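Local coordinates for protein short chain dehydrogenase (A0QTM2 homolog) (Mycobacterium thermoresistibile, PDB 3SC4) that probably acts as an NAD(P)-dependent oxidoreductase of the short-chain dehydrogenase family, at residues 72-77 and 121-126; 5-10 and 27-32; 158-163 and 271-276. All blocks are in the same frame, centred on the assembly; numbering follows the deposited sequence.

Interaction 1: 72-77 and 121-126; sequences GDIRDG and NGIQVR
Polar contacts across these segments centre on Arg126. Its chain, extended from CG to NE with CG anti to the backbone N (chi1 -169°), carries the guanidinium from the helix to the loop, where NH1 donates to Arg75 O at 2.6 Å. The bond is short but bent, 131° at the hydrogen, and the nitrogen lies above the carbonyl plane. Water 1, in the guanidinium plane, takes an N-H from NH2 and one from Gly77 N, while NE forms a salt bridge with Asp118 of the second subunit. Arginine's several donors thus join loop, water and dimer partner.

In this Rossmann-type fold the loop 72-77 leads from strand 66-71 into helix 77-91, and helix 114-135 also faces the second subunit. A type I turn, Asp73 to Asp76, shapes the loop; Asp73 OD1 accepts from Arg75 N at 3.0 Å, an Asx turn, and weakly, in one conformer, from Arg75 NE at 3.4 Å within a salt bridge.

Apolar packing completes the contact. Ile74 crosses Ile123 at about a right angle, CG2 meeting CG1 at 3.9 Å, and Ile74 CD1 approaches Ile123 O. Gly122 lets Arg75 CG lie close over the helix backbone, 3.7 Å from Gly122 C.

Interaction 2: 5-10 and 27-32; sequences MSLRGK and KRVAAD
The guanidinium of Arg8 turns its edge to Asp32 O, which lies near the plane of the group, and NH1 donates to this oxygen at 3.3 Å. Seen from the acceptor the approach is less regular, because the nitrogen stands above the carbonyl plane. Extended from CG to NE, with CG anti to the backbone N (chi1 -164°), the chain also runs its CG alongside the same oxygen at 3.5 Å, and Arg8 CA approaches Asp32 O in a C-H...O contact.

Asp32 sets out toward the loop at its CB, and OD2 accepts through its anti lone pair from Leu7 N at 3.0 Å, in a nearly straight bond (172°). OD2 is also hydrogen-bonded to the hydroxyl of Tyr229, on helix 222-232, so two partners grip one oxygen. Aspartate suits the place: its short side chain holds the carboxylate close to the backbone, where OD2 can serve both.

These residues join the two ends of the first beta-alpha unit of the Rossmann fold, the lead-in to strand 11-15 and the turn that follows helix 20-30. A type II turn from Leu7 to Lys10 bends the lead-in, with Gly9 supplying the positive phi of its third position. On the buried side Leu7 crosses Val29 obliquely; its CD1 touches both methyls of Val29, CG1 at 3.9 Å and CG2 at 4.0 Å.

Interaction 3: 158-163 and 271-276; sequences PKWLRP and DLWVDS
Two tryptophans lie obliquely against each other, Trp160 by its six-membered ring and Trp273 by its five-membered ring, with centroids 5.9 Å apart and planes at 47°. Trp273 turns its edge to the backbone of 158-163: NE1 donates to Trp160 O at 3.0 Å, the oxygen lying in the ring plane and the N-H directed onto a lone pair. At 158° the bond is fairly straight, and Trp273 CD1 rests against Trp160 CB at 3.8 Å.

The Trp160 indole lies between two covers. Lys159 CG sits over one face, and Trp273 C over the opposite one, both offset toward the rim; Trp160 CZ3 comes within 3.5 Å of Trp273 N. Asp275 approaches in the plane of the ring, its OD1 at 3.3 Å from Trp160 CZ2, where the slightly positive aromatic edge probably favours a carboxylate oxygen. Its OD2 makes a salt bridge with Arg155. A type II turn from Asp271 to Val274 presents this backbone, with Trp273 itself at the third position, adopting a positive phi (71°). Tryptophan suits both places, combining a broad apolar surface with, at Trp273, a donor at the rim.

In this Rossmann-type fold 158-163 lies between strand 146-149 and helix 164-183, with Pro163, after a cis peptide, at the N-cap, and the C-terminal segment 271-276 packs on it. That helix backs the pair, with Tyr171 against both indoles and Met167 and Lys170 against Trp273, while Trp195, at the end of strand 190-195, is hydrogen-bonded through NE1 to Leu272 O.

Interactions 1 and 3 both reach helix 164-183, which carries Tyr166 and Lys170, the pair matching the Tyr-x-x-x-Lys motif that in this family usually marks the active site. Gln124 of interaction 1 reaches Lys170 through a weak hydrogen bond, while in interaction 3 Leu272 touches Tyr166 and Trp273 touches Lys170. The centres of the two contacts are about 25 Å apart and their nearest atoms about 8 Å; both also touch the second subunit. Interaction 2 stands apart, its centre about 27 Å from that of interaction 1 and 33 Å from that of interaction 3, on the opposite side of the chain's centre from the latter, and no other chain touches it.

Interaction 1: 72-77 and 121-126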
ATOM      1  N   GLY B  72     -13.931 -18.777  -7.462  1.00 29.18           N
ATOM      2  CA  GLY B  72     -13.260 -17.716  -8.202  1.00 28.99           C
ATOM      3  C   GLY B  72     -11.993 -17.206  -7.554  1.00 27.77           C
ATOM      4  O   GLY B  72     -11.957 -16.947  -6.386  1.00 26.31           O
ATOM      5  N   ASP B  73     -10.959 -17.043  -8.354  1.00 29.19           N
ATOM      6  CA  ASP B  73      -9.680 -16.496  -7.911  1.00 28.95           C
ATOM      7  C   ASP B  73      -9.774 -14.963  -7.814  1.00 28.28           C
ATOM      8  O   ASP B  73      -9.884 -14.261  -8.831  1.00 28.49           O
ATOM      9  CB  ASP B  73      -8.569 -16.930  -8.891  1.00 29.39           C
ATOM     10  CG  ASP B  73      -7.167 -16.632  -8.368  1.00 29.29           C
ATOM     11  OD1 ASP B  73      -7.054 -15.883  -7.375  1.00 28.47           O
ATOM     12  OD2 ASP B  73      -6.183 -17.135  -8.954  1.00 30.19           O
ATOM     13  N   ILE B  74      -9.718 -14.454  -6.595  1.00 27.68           N
ATOM     14  CA  ILE B  74      -9.749 -13.000  -6.344  1.00 28.10           C
ATOM     15  C   ILE B  74      -8.628 -12.233  -7.069  1.00 28.34           C
ATOM     16  O   ILE B  74      -8.688 -11.019  -7.180  1.00 27.39           O
ATOM     17  CB  ILE B  74      -9.590 -12.730  -4.843  1.00 27.57           C
ATOM     18  CG1 ILE B  74      -9.775 -11.262  -4.486  1.00 26.89           C
ATOM     19  CG2 ILE B  74      -8.185 -13.188  -4.365  1.00 27.62           C
ATOM     20  CD1 ILE B  74      -9.808 -11.035  -2.950  1.00 25.34           C
ATOM     21  N   ARG B  75      -7.590 -12.947  -7.505  1.00 29.36           N
ATOM     22  CA  ARG B  75      -6.497 -12.331  -8.243  0.50 29.79           C
ATOM     23  C   ARG B  75      -6.816 -12.220  -9.722  1.00 30.72           C
ATOM     24  O   ARG B  75      -6.089 -11.566 -10.451  1.00 31.58           O
ATOM     25  CB  ARG B  75      -5.192 -13.102  -8.034  0.50 30.01           C
ATOM     26  CG  ARG B  75      -4.468 -12.733  -6.742  0.50 29.97           C
ATOM     27  CD  ARG B  75      -3.384 -13.747  -6.421  0.50 31.65           C
ATOM     28  NE  ARG B  75      -3.860 -15.123  -6.544  0.50 33.62           N
ATOM     29  CZ  ARG B  75      -3.057 -16.169  -6.702  0.50 36.16           C
ATOM     30  NH1 ARG B  75      -1.742 -15.992  -6.761  0.50 37.56           N
ATOM     31  NH2 ARG B  75      -3.557 -17.387  -6.811  0.50 36.70           N
ATOM     32  N   ASP B  76      -7.912 -12.845 -10.160  1.00 31.27           N
ATOM     33  CA  ASP B  76      -8.361 -12.760 -11.551  1.00 31.88           C
ATOM     34  C   ASP B  76      -9.565 -11.835 -11.562  1.00 31.06           C
ATOM     35  O   ASP B  76     -10.606 -12.144 -10.980  1.00 30.94           O
ATOM     36  CB  ASP B  76      -8.689 -14.164 -12.077  1.00 33.25           C
ATOM     37  CG  ASP B  76      -9.278 -14.175 -13.483  1.00 35.32           C
ATOM     38  OD1 ASP B  76      -9.571 -13.112 -14.056  1.00 35.77           O
ATOM     39  OD2 ASP B  76      -9.476 -15.291 -14.012  1.00 39.56           O
ATOM     40  N   GLY B  77      -9.403 -10.694 -12.214  1.00 30.27           N
ATOM     41  CA  GLY B  77     -10.393  -9.632 -12.186  1.00 30.38           C
ATOM     42  C   GLY B  77     -11.694 -10.011 -12.857  1.00 31.58           C
ATOM     43  O   GLY B  77     -12.772  -9.570 -12.446  1.00 31.78           O
ATOM     44  N   ASN B 121       0.142  -8.989  -2.002  1.00 18.59           N
ATOM     45  CA  ASN B 121      -0.309  -7.773  -2.638  1.00 18.43           C
ATOM     46  C   ASN B 121      -1.532  -8.133  -3.486  1.00 19.18           C
ATOM     47  O   ASN B 121      -2.570  -7.444  -3.437  1.00 19.35           O
ATOM     48  CB  ASN B 121       0.839  -7.214  -3.470  1.00 18.65           C
ATOM     49  CG  ASN B 121       0.501  -5.901  -4.208  1.00 19.61           C
ATOM     50  OD1 ASN B 121       0.475  -4.805  -3.611  1.00 19.27           O
ATOM     51  ND2 ASN B 121       0.348  -6.000  -5.524  1.00 19.01           N
ATOM     52  N   GLY B 122      -1.450  -9.256  -4.207  1.00 19.17           N
ATOM     53  CA  GLY B 122      -2.524  -9.652  -5.119  1.00 19.20           C
ATOM     54  C   GLY B 122      -3.843  -9.857  -4.421  1.00 18.81           C
ATOM     55  O   GLY B 122      -4.858  -9.281  -4.801  1.00 19.36           O
ATOM     56  N   ILE B 123      -3.830 -10.675  -3.386  1.00 18.03           N
ATOM     57  CA  ILE B 123      -5.060 -11.026  -2.735  1.00 17.58           C
ATOM     58  C   ILE B 123      -5.594  -9.863  -1.894  1.00 17.00           C
ATOM     59  O   ILE B 123      -6.793  -9.624  -1.864  1.00 17.02           O
ATOM     60  CB  ILE B 123      -4.883 -12.272  -1.859  1.00 17.37           C
ATOM     61  CG1 ILE B 123      -4.632 -13.498  -2.753  1.00 18.45           C
ATOM     62  CG2 ILE B 123      -6.105 -12.488  -1.048  1.00 16.97           C
ATOM     63  CD1 ILE B 123      -4.265 -14.788  -1.996  1.00 16.99           C
ATOM     64  N   GLN B 124      -4.720  -9.131  -1.231  1.00 16.26           N
ATOM     65  CA  GLN B 124      -5.168  -8.163  -0.229  1.00 16.94           C
ATOM     66  C   GLN B 124      -5.329  -6.724  -0.728  1.00 16.93           C
ATOM     67  O   GLN B 124      -6.340  -6.072  -0.431  1.00 17.46           O
ATOM     68  CB  GLN B 124      -4.258  -8.214   1.018  1.00 16.49           C
ATOM     69  CG  GLN B 124      -4.586  -9.413   1.889  1.00 18.13           C
ATOM     70  CD  GLN B 124      -3.482  -9.882   2.841  1.00 19.72           C
ATOM     71  OE1 GLN B 124      -3.786 -10.356   3.951  1.00 19.81           O
ATOM     72  NE2 GLN B 124      -2.224  -9.806   2.405  1.00 16.05           N
ATOM     73  N   VAL B 125      -4.339  -6.215  -1.447  1.00 16.95           N
ATOM     74  CA  VAL B 125      -4.381  -4.829  -1.891  1.00 16.87           C
ATOM     75  C   VAL B 125      -5.148  -4.793  -3.186  1.00 16.99           C
ATOM     76  O   VAL B 125      -6.175  -4.162  -3.274  1.00 17.36           O
ATOM     77  CB  VAL B 125      -3.002  -4.255  -2.108  1.00 17.00           C
ATOM     78  CG1 VAL B 125      -3.109  -2.795  -2.471  1.00 16.68           C
ATOM     79  CG2 VAL B 125      -2.134  -4.478  -0.851  1.00 16.11           C
ATOM     80  N   ARG B 126      -4.672  -5.527  -4.172  1.00 17.30           N
ATOM     81  CA  ARG B 126      -5.357  -5.613  -5.446  1.00 17.83           C
ATOM     82  C   ARG B 126      -6.740  -6.249  -5.277  1.00 17.40           C
ATOM     83  O   ARG B 126      -7.732  -5.750  -5.805  1.00 17.32           O
ATOM     84  CB  ARG B 126      -4.508  -6.399  -6.428  1.00 17.98           C
ATOM     85  CG  ARG B 126      -5.020  -6.326  -7.854  1.00 21.85           C
ATOM     86  CD  ARG B 126      -4.083  -7.033  -8.815  1.00 24.34           C
ATOM     87  NE  ARG B 126      -4.539  -7.031 -10.210  1.00 26.02           N
ATOM     88  CZ  ARG B 126      -5.255  -7.995 -10.786  1.00 29.39           C
ATOM     89  NH1 ARG B 126      -5.677  -9.035 -10.077  1.00 30.95           N
ATOM     90  NH2 ARG B 126      -5.579  -7.915 -12.085  1.00 30.23           N
TER
HETATM   91  O   HOH W   1      -7.040  -9.631 -13.929  1.00 21.57           O

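Interaction 2: 5-10 and 27-32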
ATOM      1  N   MET B   5     -32.560  -2.728  14.900  1.00 50.09           N
ATOM      2  CA  MET B   5     -32.002  -3.033  13.527  1.00 49.16           C
ATOM      3  C   MET B   5     -31.507  -4.506  13.390  1.00 47.81           C
ATOM      4  O   MET B   5     -31.263  -5.223  14.384  1.00 47.60           O
ATOM      5  CB  MET B   5     -30.897  -2.023  13.110  1.00 48.36           C
ATOM      6  N   SER B   6     -31.362  -4.914  12.125  1.00 46.20           N
ATOM      7  CA  SER B   6     -31.392  -6.314  11.703  1.00 44.69           C
ATOM      8  C   SER B   6     -30.949  -6.377  10.227  1.00 43.36           C
ATOM      9  O   SER B   6     -31.230  -5.459   9.444  1.00 43.56           O
ATOM     10  CB  SER B   6     -32.818  -6.837  11.824  1.00 45.77           C
ATOM     11  OG  SER B   6     -32.908  -8.235  11.676  1.00 46.14           O
ATOM     12  N   LEU B   7     -30.285  -7.464   9.844  1.00 40.99           N
ATOM     13  CA  LEU B   7     -29.819  -7.638   8.471  1.00 39.40           C
ATOM     14  C   LEU B   7     -30.739  -8.568   7.690  1.00 40.33           C
ATOM     15  O   LEU B   7     -30.328  -9.213   6.720  1.00 39.45           O
ATOM     16  CB  LEU B   7     -28.380  -8.163   8.478  1.00 37.47           C
ATOM     17  CG  LEU B   7     -27.412  -7.313   9.303  1.00 34.59           C
ATOM     18  CD1 LEU B   7     -26.107  -8.016   9.426  1.00 31.26           C
ATOM     19  CD2 LEU B   7     -27.240  -5.927   8.676  1.00 32.45           C
ATOM     20  N   ARG B   8     -32.000  -8.617   8.106  1.00 42.06           N
ATOM     21  CA  ARG B   8     -32.978  -9.509   7.499  1.00 43.44           C
ATOM     22  C   ARG B   8     -33.184  -9.085   6.052  1.00 42.93           C
ATOM     23  O   ARG B   8     -33.355  -7.897   5.775  1.00 42.94           O
ATOM     24  CB  ARG B   8     -34.299  -9.455   8.276  1.00 45.59           C
ATOM     25  CG  ARG B   8     -35.265 -10.619   7.992  1.00 49.76           C
ATOM     26  CD  ARG B   8     -36.161 -10.818   9.205  1.00 55.79           C
ATOM     27  NE  ARG B   8     -37.103 -11.932   9.089  1.00 61.18           N
ATOM     28  CZ  ARG B   8     -36.817 -13.220   9.311  1.00 64.08           C
ATOM     29  NH1 ARG B   8     -35.585 -13.611   9.650  1.00 63.21           N
ATOM     30  NH2 ARG B   8     -37.784 -14.133   9.189  1.00 66.62           N
ATOM     31  N   GLY B   9     -33.123 -10.052   5.137  1.00 42.14           N
ATOM     32  CA  GLY B   9     -33.323  -9.784   3.709  1.00 42.23           C
ATOM     33  C   GLY B   9     -32.184  -9.052   3.009  1.00 40.40           C
ATOM     34  O   GLY B   9     -32.301  -8.680   1.836  1.00 40.83           O
ATOM     35  N   LYS B  10     -31.079  -8.847   3.716  1.00 37.87           N
ATOM     36  CA  LYS B  10     -29.962  -8.136   3.150  1.00 36.18           C
ATOM     37  C   LYS B  10     -28.988  -9.135   2.525  1.00 34.07           C
ATOM     38  O   LYS B  10     -29.001 -10.325   2.868  1.00 34.27           O
ATOM     39  CB  LYS B  10     -29.316  -7.259   4.222  1.00 35.64           C
ATOM     40  CG  LYS B  10     -30.316  -6.236   4.803  1.00 39.34           C
ATOM     41  CD  LYS B  10     -29.785  -4.783   4.829  1.00 41.31           C
ATOM     42  CE  LYS B  10     -30.891  -3.751   5.139  1.00 42.68           C
ATOM     43  NZ  LYS B  10     -31.978  -3.719   4.084  1.00 45.44           N
ATOM     44  N   LYS B  27     -21.729 -16.515   9.203  1.00 26.11           N
ATOM     45  CA  LYS B  27     -22.745 -17.154  10.046  1.00 27.87           C
ATOM     46  C   LYS B  27     -23.574 -16.138  10.829  1.00 28.42           C
ATOM     47  O   LYS B  27     -24.800 -16.220  10.870  1.00 29.35           O
ATOM     48  CB  LYS B  27     -22.112 -18.210  10.974  1.00 28.28           C
ATOM     49  CG  LYS B  27     -21.924 -19.587  10.269  1.00 29.88           C
ATOM     50  CD  LYS B  27     -20.826 -20.461  10.862  1.00 31.55           C
ATOM     51  CE  LYS B  27     -21.288 -21.330  12.041  1.00 33.19           C
ATOM     52  NZ  LYS B  27     -20.098 -22.049  12.621  1.00 32.09           N
ATOM     53  N   ARG B  28     -22.918 -15.146  11.414  1.00 28.36           N
ATOM     54  CA  ARG B  28     -23.645 -14.154  12.203  1.00 28.96           C
ATOM     55  C   ARG B  28     -24.646 -13.385  11.368  1.00 29.19           C
ATOM     56  O   ARG B  28     -25.764 -13.148  11.795  1.00 30.38           O
ATOM     57  CB  ARG B  28     -22.692 -13.173  12.845  1.00 28.45           C
ATOM     58  CG  ARG B  28     -23.373 -12.173  13.741  1.00 30.75           C
ATOM     59  CD  ARG B  28     -23.894 -12.834  15.004  1.00 33.27           C
ATOM     60  NE  ARG B  28     -24.229 -11.823  15.999  1.00 35.95           N
ATOM     61  CZ  ARG B  28     -25.406 -11.212  16.104  1.00 38.45           C
ATOM     62  NH1 ARG B  28     -26.424 -11.479  15.270  1.00 38.65           N
ATOM     63  NH2 ARG B  28     -25.560 -10.325  17.070  1.00 39.51           N
ATOM     64  N   VAL B  29     -24.232 -12.998  10.177  1.00 28.70           N
ATOM     65  CA  VAL B  29     -25.101 -12.252   9.281  1.00 28.85           C
ATOM     66  C   VAL B  29     -26.232 -13.158   8.777  1.00 29.86           C
ATOM     67  O   VAL B  29     -27.374 -12.745   8.711  1.00 30.70           O
ATOM     68  CB  VAL B  29     -24.286 -11.646   8.120  1.00 27.97           C
ATOM     69  CG1 VAL B  29     -25.195 -10.971   7.129  1.00 27.78           C
ATOM     70  CG2 VAL B  29     -23.263 -10.660   8.683  1.00 25.67           C
ATOM     71  N   ALA B  30     -25.892 -14.390   8.424  1.00 29.74           N
ATOM     72  CA  ALA B  30     -26.876 -15.385   8.017  1.00 30.62           C
ATOM     73  C   ALA B  30     -27.959 -15.591   9.069  1.00 31.37           C
ATOM     74  O   ALA B  30     -29.095 -15.815   8.718  1.00 32.58           O
ATOM     75  CB  ALA B  30     -26.191 -16.723   7.705  1.00 29.91           C
ATOM     76  N   ALA B  31     -27.612 -15.506  10.353  1.00 31.49           N
ATOM     77  CA  ALA B  31     -28.552 -15.838  11.440  1.00 32.28           C
ATOM     78  C   ALA B  31     -29.751 -14.900  11.498  1.00 33.64           C
ATOM     79  O   ALA B  31     -30.787 -15.270  12.045  1.00 35.01           O
ATOM     80  CB  ALA B  31     -27.840 -15.853  12.790  1.00 31.83           C
ATOM     81  N   ASP B  32     -29.602 -13.693  10.938  1.00 33.19           N
ATOM     82  CA  ASP B  32     -30.704 -12.753  10.788  1.00 33.82           C
ATOM     83  C   ASP B  32     -31.580 -13.071   9.561  1.00 34.92           C
ATOM     84  O   ASP B  32     -32.563 -12.380   9.299  1.00 36.01           O
ATOM     85  CB  ASP B  32     -30.151 -11.323  10.649  1.00 33.36           C
ATOM     86  CG  ASP B  32     -29.826 -10.655  11.996  1.00 32.71           C
ATOM     87  OD1 ASP B  32     -29.775 -11.356  13.028  1.00 32.01           O
ATOM     88  OD2 ASP B  32     -29.621  -9.411  11.995  1.00 28.30           O
TER

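Interaction 3: 158-163 and 271-276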
ATOM      1  N   PRO B 158       7.977   3.654  14.083  1.00 28.86           N
ATOM      2  CA  PRO B 158       8.919   2.653  13.555  1.00 28.72           C
ATOM      3  C   PRO B 158       8.649   1.191  13.920  1.00 28.03           C
ATOM      4  O   PRO B 158       8.768   0.318  13.064  1.00 26.95           O
ATOM      5  CB  PRO B 158      10.251   3.116  14.141  1.00 29.56           C
ATOM      6  CG  PRO B 158      10.119   4.613  14.109  1.00 30.22           C
ATOM      7  CD  PRO B 158       8.671   4.912  14.441  1.00 29.69           C
ATOM      8  N   LYS B 159       8.281   0.923  15.167  1.00 28.56           N
ATOM      9  CA  LYS B 159       8.080  -0.463  15.591  1.00 28.76           C
ATOM     10  C   LYS B 159       7.012  -1.154  14.746  1.00 26.28           C
ATOM     11  O   LYS B 159       7.074  -2.362  14.549  1.00 26.10           O
ATOM     12  CB  LYS B 159       7.756  -0.575  17.094  1.00 30.21           C
ATOM     13  CG  LYS B 159       6.560   0.263  17.599  1.00 33.38           C
ATOM     14  CD  LYS B 159       6.082  -0.214  19.005  1.00 38.56           C
ATOM     15  CE  LYS B 159       5.608   0.961  19.904  1.00 42.20           C
ATOM     16  NZ  LYS B 159       5.526   0.607  21.397  1.00 44.30           N
ATOM     17  N   TRP B 160       6.062  -0.389  14.221  1.00 24.40           N
ATOM     18  CA  TRP B 160       4.928  -0.961  13.493  1.00 22.74           C
ATOM     19  C   TRP B 160       5.169  -1.134  12.002  1.00 22.12           C
ATOM     20  O   TRP B 160       4.334  -1.706  11.327  1.00 20.75           O
ATOM     21  CB  TRP B 160       3.714  -0.090  13.654  1.00 22.03           C
ATOM     22  CG  TRP B 160       3.323   0.156  15.048  1.00 23.70           C
ATOM     23  CD1 TRP B 160       3.225   1.364  15.656  1.00 24.20           C
ATOM     24  CD2 TRP B 160       2.950  -0.819  16.025  1.00 23.79           C
ATOM     25  NE1 TRP B 160       2.810   1.213  16.951  1.00 25.95           N
ATOM     26  CE2 TRP B 160       2.647  -0.118  17.215  1.00 26.05           C
ATOM     27  CE3 TRP B 160       2.860  -2.207  16.020  1.00 24.70           C
ATOM     28  CZ2 TRP B 160       2.252  -0.760  18.402  1.00 27.08           C
ATOM     29  CZ3 TRP B 160       2.467  -2.862  17.226  1.00 26.81           C
ATOM     30  CH2 TRP B 160       2.168  -2.129  18.384  1.00 25.49           C
ATOM     31  N   LEU B 161       6.292  -0.638  11.489  1.00 22.61           N
ATOM     32  CA  LEU B 161       6.536  -0.635  10.060  1.00 23.16           C
ATOM     33  C   LEU B 161       7.300  -1.887   9.631  1.00 23.99           C
ATOM     34  O   LEU B 161       8.205  -1.836   8.852  1.00 25.13           O
ATOM     35  CB  LEU B 161       7.266   0.650   9.641  1.00 22.79           C
ATOM     36  CG  LEU B 161       6.416   1.910   9.852  1.00 23.10           C
ATOM     37  CD1 LEU B 161       7.205   3.211   9.616  1.00 21.40           C
ATOM     38  CD2 LEU B 161       5.179   1.883   8.989  1.00 19.08           C
ATOM     39  N   ARG B 162       6.829  -3.026  10.077  1.00 25.60           N
ATOM     40  CA  ARG B 162       7.595  -4.259  10.094  1.00 27.33           C
ATOM     41  C   ARG B 162       6.566  -5.369  10.331  1.00 26.77           C
ATOM     42  O   ARG B 162       5.591  -5.144  11.065  1.00 29.33           O
ATOM     43  CB  ARG B 162       8.507  -4.215  11.299  1.00 28.85           C
ATOM     44  CG  ARG B 162       9.900  -4.706  11.073  1.00 33.62           C
ATOM     45  CD  ARG B 162      10.809  -4.409  12.295  1.00 37.82           C
ATOM     46  NE  ARG B 162      12.100  -5.066  12.118  1.00 42.43           N
ATOM     47  CZ  ARG B 162      13.140  -4.959  12.940  1.00 45.95           C
ATOM     48  NH1 ARG B 162      13.079  -4.200  14.024  1.00 47.90           N
ATOM     49  NH2 ARG B 162      14.257  -5.623  12.669  1.00 47.33           N
ATOM     50  N   PRO B 163       6.713  -6.538   9.691  1.00 24.82           N
ATOM     51  CA  PRO B 163       7.638  -6.818   8.606  1.00 23.06           C
ATOM     52  C   PRO B 163       7.054  -6.248   7.348  1.00 20.55           C
ATOM     53  O   PRO B 163       5.859  -6.192   7.199  1.00 19.21           O
ATOM     54  CB  PRO B 163       7.710  -8.347   8.578  1.00 23.10           C
ATOM     55  CG  PRO B 163       6.438  -8.791   9.155  1.00 23.51           C
ATOM     56  CD  PRO B 163       5.926  -7.717  10.081  1.00 23.82           C
ATOM     57  N   ASP B 271      -2.539  -8.626  19.190  1.00 22.27           N
ATOM     58  CA  ASP B 271      -2.444  -8.749  17.731  1.00 21.08           C
ATOM     59  C   ASP B 271      -1.309  -7.830  17.269  1.00 20.71           C
ATOM     60  O   ASP B 271      -0.857  -6.956  18.006  1.00 21.29           O
ATOM     61  CB  ASP B 271      -3.790  -8.338  17.116  1.00 20.67           C
ATOM     62  CG  ASP B 271      -3.974  -8.773  15.661  1.00 20.62           C
ATOM     63  OD1 ASP B 271      -3.131  -9.484  15.099  1.00 22.38           O
ATOM     64  OD2 ASP B 271      -5.016  -8.409  15.074  1.00 21.63           O
ATOM     65  N   LEU B 272      -0.830  -8.029  16.053  1.00 20.23           N
ATOM     66  CA  LEU B 272       0.020  -7.040  15.404  1.00 20.03           C
ATOM     67  C   LEU B 272      -0.729  -5.699  15.330  1.00 19.43           C
ATOM     68  O   LEU B 272      -1.948  -5.677  15.165  1.00 18.09           O
ATOM     69  CB  LEU B 272       0.368  -7.481  13.989  1.00 19.83           C
ATOM     70  CG  LEU B 272       1.182  -8.769  13.804  1.00 21.56           C
ATOM     71  CD1 LEU B 272       1.546  -8.974  12.321  1.00 20.39           C
ATOM     72  CD2 LEU B 272       2.431  -8.773  14.675  1.00 23.28           C
ATOM     73  N   TRP B 273       0.013  -4.602  15.466  1.00 19.42           N
ATOM     74  CA  TRP B 273      -0.516  -3.238  15.332  1.00 19.79           C
ATOM     75  C   TRP B 273      -1.424  -2.818  16.483  1.00 21.27           C
ATOM     76  O   TRP B 273      -2.175  -1.878  16.358  1.00 21.61           O
ATOM     77  CB  TRP B 273      -1.181  -3.000  13.935  1.00 18.74           C
ATOM     78  CG  TRP B 273      -0.192  -3.209  12.844  1.00 16.50           C
ATOM     79  CD1 TRP B 273       0.942  -2.491  12.653  1.00 15.93           C
ATOM     80  CD2 TRP B 273      -0.195  -4.232  11.834  1.00 16.21           C
ATOM     81  NE1 TRP B 273       1.648  -2.984  11.593  1.00 16.96           N
ATOM     82  CE2 TRP B 273       0.970  -4.042  11.050  1.00 15.72           C
ATOM     83  CE3 TRP B 273      -1.078  -5.264  11.487  1.00 14.75           C
ATOM     84  CZ2 TRP B 273       1.296  -4.867   9.958  1.00 11.09           C
ATOM     85  CZ3 TRP B 273      -0.742  -6.095  10.394  1.00 13.66           C
ATOM     86  CH2 TRP B 273       0.442  -5.872   9.646  1.00 11.49           C
ATOM     87  N   VAL B 274      -1.305  -3.497  17.617  1.00 23.10           N
ATOM     88  CA  VAL B 274      -2.124  -3.217  18.780  1.00 24.28           C
ATOM     89  C   VAL B 274      -1.262  -3.181  20.030  1.00 26.56           C
ATOM     90  O   VAL B 274      -0.379  -4.035  20.225  1.00 26.96           O
ATOM     91  CB  VAL B 274      -3.240  -4.260  18.905  1.00 24.01           C
ATOM     92  CG1 VAL B 274      -3.926  -4.169  20.282  1.00 24.38           C
ATOM     93  CG2 VAL B 274      -4.243  -4.058  17.764  1.00 22.37           C
ATOM     94  N   ASP B 275      -1.511  -2.186  20.876  1.00 28.63           N
ATOM     95  CA  ASP B 275      -0.727  -2.020  22.125  1.00 30.99           C
ATOM     96  C   ASP B 275      -1.224  -2.885  23.259  1.00 30.74           C
ATOM     97  O   ASP B 275      -0.438  -3.307  24.081  1.00 32.42           O
ATOM     98  CB  ASP B 275      -0.741  -0.549  22.609  1.00 32.83           C
ATOM     99  CG  ASP B 275       0.199   0.371  21.793  1.00 35.32           C
ATOM    100  OD1 ASP B 275       1.345  -0.079  21.487  1.00 39.67           O
ATOM    101  OD2 ASP B 275      -0.215   1.531  21.484  1.00 35.77           O
ATOM    102  N   SER B 276      -2.532  -3.114  23.327  1.00 29.72           N
ATOM    103  CA  SER B 276      -3.144  -3.768  24.491  1.00 29.55           C
ATOM    104  C   SER B 276      -4.218  -4.743  24.100  1.00 27.48           C
ATOM    105  O   SER B 276      -4.965  -4.497  23.184  1.00 27.43           O
ATOM    106  CB  SER B 276      -3.797  -2.724  25.422  1.00 30.75           C
ATOM    107  OG  SER B 276      -2.876  -1.712  25.790  1.00 32.58           O
TER